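Tryptophan--tRNA ligase (Campylobacter jejuni subsp. jejuni, PDB 3TZL) probably catalyses the ATP-dependent attachment of tryptophan to its cognate tRNA, working as a homodimer. Local coordinates at residues 236-239 with 240-244; 266-269 with 270-273. All blocks are in the same frame, centred on the assembly; numbering follows the deposited sequence.

Contact 1. Residues 236-239 with 240-244; sequences FKIA and KLFLD
K240 lays the aliphatic part of its chain against the ring of F236, one helical turn earlier. Its CG and CD both come within 3.6 Å of F236 CE2, meeting the ring obliquely. With CG of F236 anti to the backbone N (chi1 -174°), the ring swings forward toward this lysine. Lysine suits the spot because its methylenes run along the aromatic, and the bends near its end keep NZ beside the ring, 4.0 Å from F236 CE2. This side is the looser one: K240 is exposed, and K237 extends away from the following residues, tying its NZ to E231 O.

Tighter burial marks F236, I238 and A239, which face neighbouring helices. The small methyl of A239 leaves room for close neighbours; L243 CD1 lies 4.4 Å from A239 CB. I238 and F242 run side by side, with I238 CG2 4.2 Å from F242 CE2. The F242 ring turns an edge to two backbone carbonyls, A239 O lying in its plane and I238 O 3.3 Å from F242 CD2.

K240 N still bonds to F236 O four residues back (2.9 Å), but L241 N reaches I238 O and F242 N reaches A239 O (2.9 Å), each three back, bonds of the 3-10 type. D244 takes the N-cap position of helix 245-257 and bonds through OD2 to S246 OG. L251 of that helix packs against F236, A239 and L243; helix 262-276 meets I238, F242 and L243, and I18 and F22 of helix 18-30 lie beside L241 and F242.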
# COMPACT_ATOMS: atom_id res chain seq x y z
N PHE B 236 -36.35 -26.71 -19.76
CA PHE B 236 -37.34 -25.65 -19.81
C PHE B 236 -36.99 -24.51 -18.86
O PHE B 236 -37.00 -23.35 -19.26
CB PHE B 236 -38.74 -26.18 -19.53
CG PHE B 236 -39.81 -25.15 -19.72
CD1 PHE B 236 -40.40 -24.97 -20.96
CD2 PHE B 236 -40.23 -24.35 -18.66
CE1 PHE B 236 -41.39 -24.02 -21.14
CE2 PHE B 236 -41.21 -23.40 -18.84
CZ PHE B 236 -41.79 -23.23 -20.08
N LYS B 237 -36.67 -24.84 -17.61
CA LYS B 237 -36.32 -23.83 -16.61
C LYS B 237 -35.18 -22.93 -17.08
O LYS B 237 -35.19 -21.73 -16.85
CB LYS B 237 -35.92 -24.49 -15.29
CG LYS B 237 -37.06 -25.15 -14.54
CD LYS B 237 -36.54 -25.79 -13.25
CE LYS B 237 -37.67 -26.15 -12.30
NZ LYS B 237 -38.70 -27.02 -12.92
N ILE B 238 -34.19 -23.52 -17.75
CA ILE B 238 -33.08 -22.74 -18.30
C ILE B 238 -33.47 -21.98 -19.57
O ILE B 238 -33.04 -20.85 -19.78
CB ILE B 238 -31.85 -23.62 -18.56
CG1 ILE B 238 -31.31 -24.18 -17.24
CG2 ILE B 238 -30.73 -22.82 -19.24
CD1 ILE B 238 -30.29 -25.26 -17.44
N ALA B 239 -34.31 -22.59 -20.41
CA ALA B 239 -34.77 -21.92 -21.63
C ALA B 239 -35.55 -20.64 -21.31
O ALA B 239 -35.45 -19.66 -22.05
CB ALA B 239 -35.61 -22.85 -22.47
N LYS B 240 -36.30 -20.65 -20.21
CA LYS B 240 -37.14 -19.52 -19.80
C LYS B 240 -36.37 -18.20 -19.78
O LYS B 240 -36.93 -17.15 -20.08
CB LYS B 240 -37.73 -19.75 -18.41
CG LYS B 240 -38.75 -20.87 -18.33
CD LYS B 240 -39.13 -21.17 -16.89
CE LYS B 240 -39.90 -20.02 -16.25
NZ LYS B 240 -41.27 -19.89 -16.83
N LEU B 241 -35.09 -18.29 -19.41
CA LEU B 241 -34.24 -17.13 -19.22
C LEU B 241 -34.03 -16.36 -20.51
O LEU B 241 -33.74 -15.16 -20.49
CB LEU B 241 -32.87 -17.58 -18.69
CG LEU B 241 -32.83 -18.33 -17.36
CD1 LEU B 241 -31.44 -18.87 -17.10
CD2 LEU B 241 -33.27 -17.41 -16.23
N PHE B 242 -34.16 -17.06 -21.62
CA PHE B 242 -33.85 -16.51 -22.93
C PHE B 242 -35.12 -16.22 -23.73
O PHE B 242 -35.05 -15.75 -24.87
CB PHE B 242 -32.97 -17.50 -23.71
CG PHE B 242 -31.69 -17.87 -22.99
CD1 PHE B 242 -30.53 -17.12 -23.18
CD2 PHE B 242 -31.65 -18.96 -22.14
CE1 PHE B 242 -29.36 -17.46 -22.53
CE2 PHE B 242 -30.47 -19.30 -21.48
CZ PHE B 242 -29.33 -18.56 -21.68
N LEU B 243 -36.28 -16.53 -23.14
CA LEU B 243 -37.56 -16.39 -23.82
C LEU B 243 -38.47 -15.36 -23.14
O LEU B 243 -38.52 -15.27 -21.91
CB LEU B 243 -38.28 -17.73 -23.90
CG LEU B 243 -37.70 -18.83 -24.81
CD1 LEU B 243 -38.39 -20.16 -24.57
CD2 LEU B 243 -37.80 -18.44 -26.28
N ASP B 244 -39.18 -14.58 -23.96
CA ASP B 244 -40.23 -13.69 -23.48
C ASP B 244 -41.45 -14.52 -23.11
O ASP B 244 -41.46 -15.73 -23.35
CB ASP B 244 -40.60 -12.66 -24.55
CG ASP B 244 -40.81 -13.30 -25.91
OD1 ASP B 244 -40.03 -14.21 -26.28
OD2 ASP B 244 -41.75 -12.89 -26.62

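Contact 2. Residues 266-269 with 270-273; sequences KIYL and NELV
The Y268 ring carries L272 on one face and has E271 OE1 near its edge. L272 CG stands 4.2 Å from the ring centroid and 22° off the normal, a CH-pi contact displaced toward the rim, while L272 CD1 comes to 3.6 Å from Y268 CE2. CG of Y268 lies anti to the backbone N (chi1 178°), which sends the ring along the helix toward the residue one turn ahead. E271 OE1 lies near the ring plane, 4.3 Å from Y268 CD1, a loose approach at most weakly favoured by the positive C-H rim. The ring also makes a cation-pi contact with R254 of helix 245-257.

The other flat group is the amide of N270. Its ND2 turns back to K266 O (2.9 Å), the oxygen that already accepts the backbone N of N270, and the two donors arrive from opposite faces of the carbonyl plane. The side-chain bond comes in 49° out of that plane, and K266 O lies only slightly off the amide plane. An asparagine is short enough to double a helical bond in this way, which restrains the rotation of the amide while L210, K211 and I214 of helix 207-215 pack on it.

Regular bonds from E271 N to I267 O, L272 N to Y268 O and V273 N to L269 O continue the alpha-helix. On the buried side L269 CD1 meets V273 CG2 at 4.0 Å, branched aliphatics filling an apolar seam, whereas K266 sends NZ to S215 O and I217 O. Exposed E271 and I267 lie on the outside, buried L269 and V273 within. Chemically, the CH-pi contact with L272 and the cation-pi contact with R254 imply that the pi system of the tyrosine suits both an apolar neighbour and a cationic one.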
# COMPACT_ATOMS: atom_id res chain seq x y z
N LYS B 266 -33.05 -29.96 -26.19
CA LYS B 266 -31.67 -29.57 -25.90
C LYS B 266 -31.06 -28.92 -27.14
O LYS B 266 -30.36 -27.91 -27.03
CB LYS B 266 -30.84 -30.77 -25.46
CG LYS B 266 -31.09 -31.19 -24.05
CD LYS B 266 -30.49 -32.55 -23.75
CE LYS B 266 -30.18 -32.69 -22.25
NZ LYS B 266 -29.78 -34.08 -21.86
N ILE B 267 -31.32 -29.51 -28.30
CA ILE B 267 -30.86 -28.95 -29.57
C ILE B 267 -31.38 -27.52 -29.73
O ILE B 267 -30.63 -26.60 -30.09
CB ILE B 267 -31.34 -29.81 -30.77
CG1 ILE B 267 -30.50 -31.09 -30.87
CG2 ILE B 267 -31.24 -29.01 -32.06
CD1 ILE B 267 -30.90 -32.01 -31.98
N TYR B 268 -32.67 -27.36 -29.43
CA TYR B 268 -33.31 -26.05 -29.39
C TYR B 268 -32.63 -25.11 -28.39
O TYR B 268 -32.35 -23.97 -28.72
CB TYR B 268 -34.80 -26.20 -29.04
CG TYR B 268 -35.54 -24.89 -28.93
CD1 TYR B 268 -35.59 -24.01 -30.00
CD2 TYR B 268 -36.19 -24.53 -27.75
CE1 TYR B 268 -36.26 -22.80 -29.90
CE2 TYR B 268 -36.87 -23.33 -27.65
CZ TYR B 268 -36.90 -22.46 -28.73
OH TYR B 268 -37.56 -21.26 -28.64
N LEU B 269 -32.34 -25.60 -27.19
CA LEU B 269 -31.70 -24.77 -26.17
C LEU B 269 -30.37 -24.24 -26.67
O LEU B 269 -30.05 -23.06 -26.47
CB LEU B 269 -31.52 -25.53 -24.85
CG LEU B 269 -30.92 -24.69 -23.71
CD1 LEU B 269 -31.67 -23.38 -23.55
CD2 LEU B 269 -30.93 -25.46 -22.39
N ASN B 270 -29.58 -25.09 -27.32
CA ASN B 270 -28.34 -24.65 -27.97
C ASN B 270 -28.54 -23.46 -28.90
O ASN B 270 -27.81 -22.48 -28.82
CB ASN B 270 -27.69 -25.80 -28.75
CG ASN B 270 -26.84 -26.68 -27.88
OD1 ASN B 270 -25.65 -26.43 -27.70
ND2 ASN B 270 -27.45 -27.72 -27.33
N GLU B 271 -29.54 -23.56 -29.78
CA GLU B 271 -29.87 -22.47 -30.69
C GLU B 271 -30.20 -21.17 -29.95
O GLU B 271 -29.75 -20.10 -30.35
CB GLU B 271 -31.05 -22.84 -31.58
CG GLU B 271 -30.81 -24.03 -32.48
CD GLU B 271 -32.01 -24.35 -33.37
OE1 GLU B 271 -32.99 -23.56 -33.38
OE2 GLU B 271 -31.98 -25.39 -34.05
N LEU B 272 -31.00 -21.28 -28.89
CA LEU B 272 -31.35 -20.12 -28.07
C LEU B 272 -30.12 -19.46 -27.45
O LEU B 272 -29.94 -18.25 -27.55
CB LEU B 272 -32.30 -20.53 -26.94
CG LEU B 272 -33.76 -20.67 -27.32
CD1 LEU B 272 -34.59 -21.03 -26.10
CD2 LEU B 272 -34.24 -19.36 -27.97
N VAL B 273 -29.29 -20.26 -26.80
CA VAL B 273 -28.11 -19.72 -26.13
C VAL B 273 -27.12 -19.12 -27.14
O VAL B 273 -26.62 -18.01 -26.93
CB VAL B 273 -27.44 -20.75 -25.20
CG1 VAL B 273 -26.13 -20.20 -24.60
CG2 VAL B 273 -28.42 -21.17 -24.09

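In the fold
Contacts 1 and 2 lie 10 Å apart between centres and pack directly on each other. F242 CZ meets V273 CG2 at 3.7 Å, and A239 CA approaches L269 CD1 to 3.9 Å, joining the turn at 236-244 to helix 262-276. Contact 1 is the one nearer the nucleotide: the side chain of L241 is about 8 Å from the bound ADP and about 4 Å from that of V185, while I238 is about 5 Å, side chain to side chain, from M193 of the predicted KMSKS region. V185 and M193 both line the ADP pocket. In contact 2, the L269 side chain is about 8 Å from that of M193, so this helix backs the turn in a second layer.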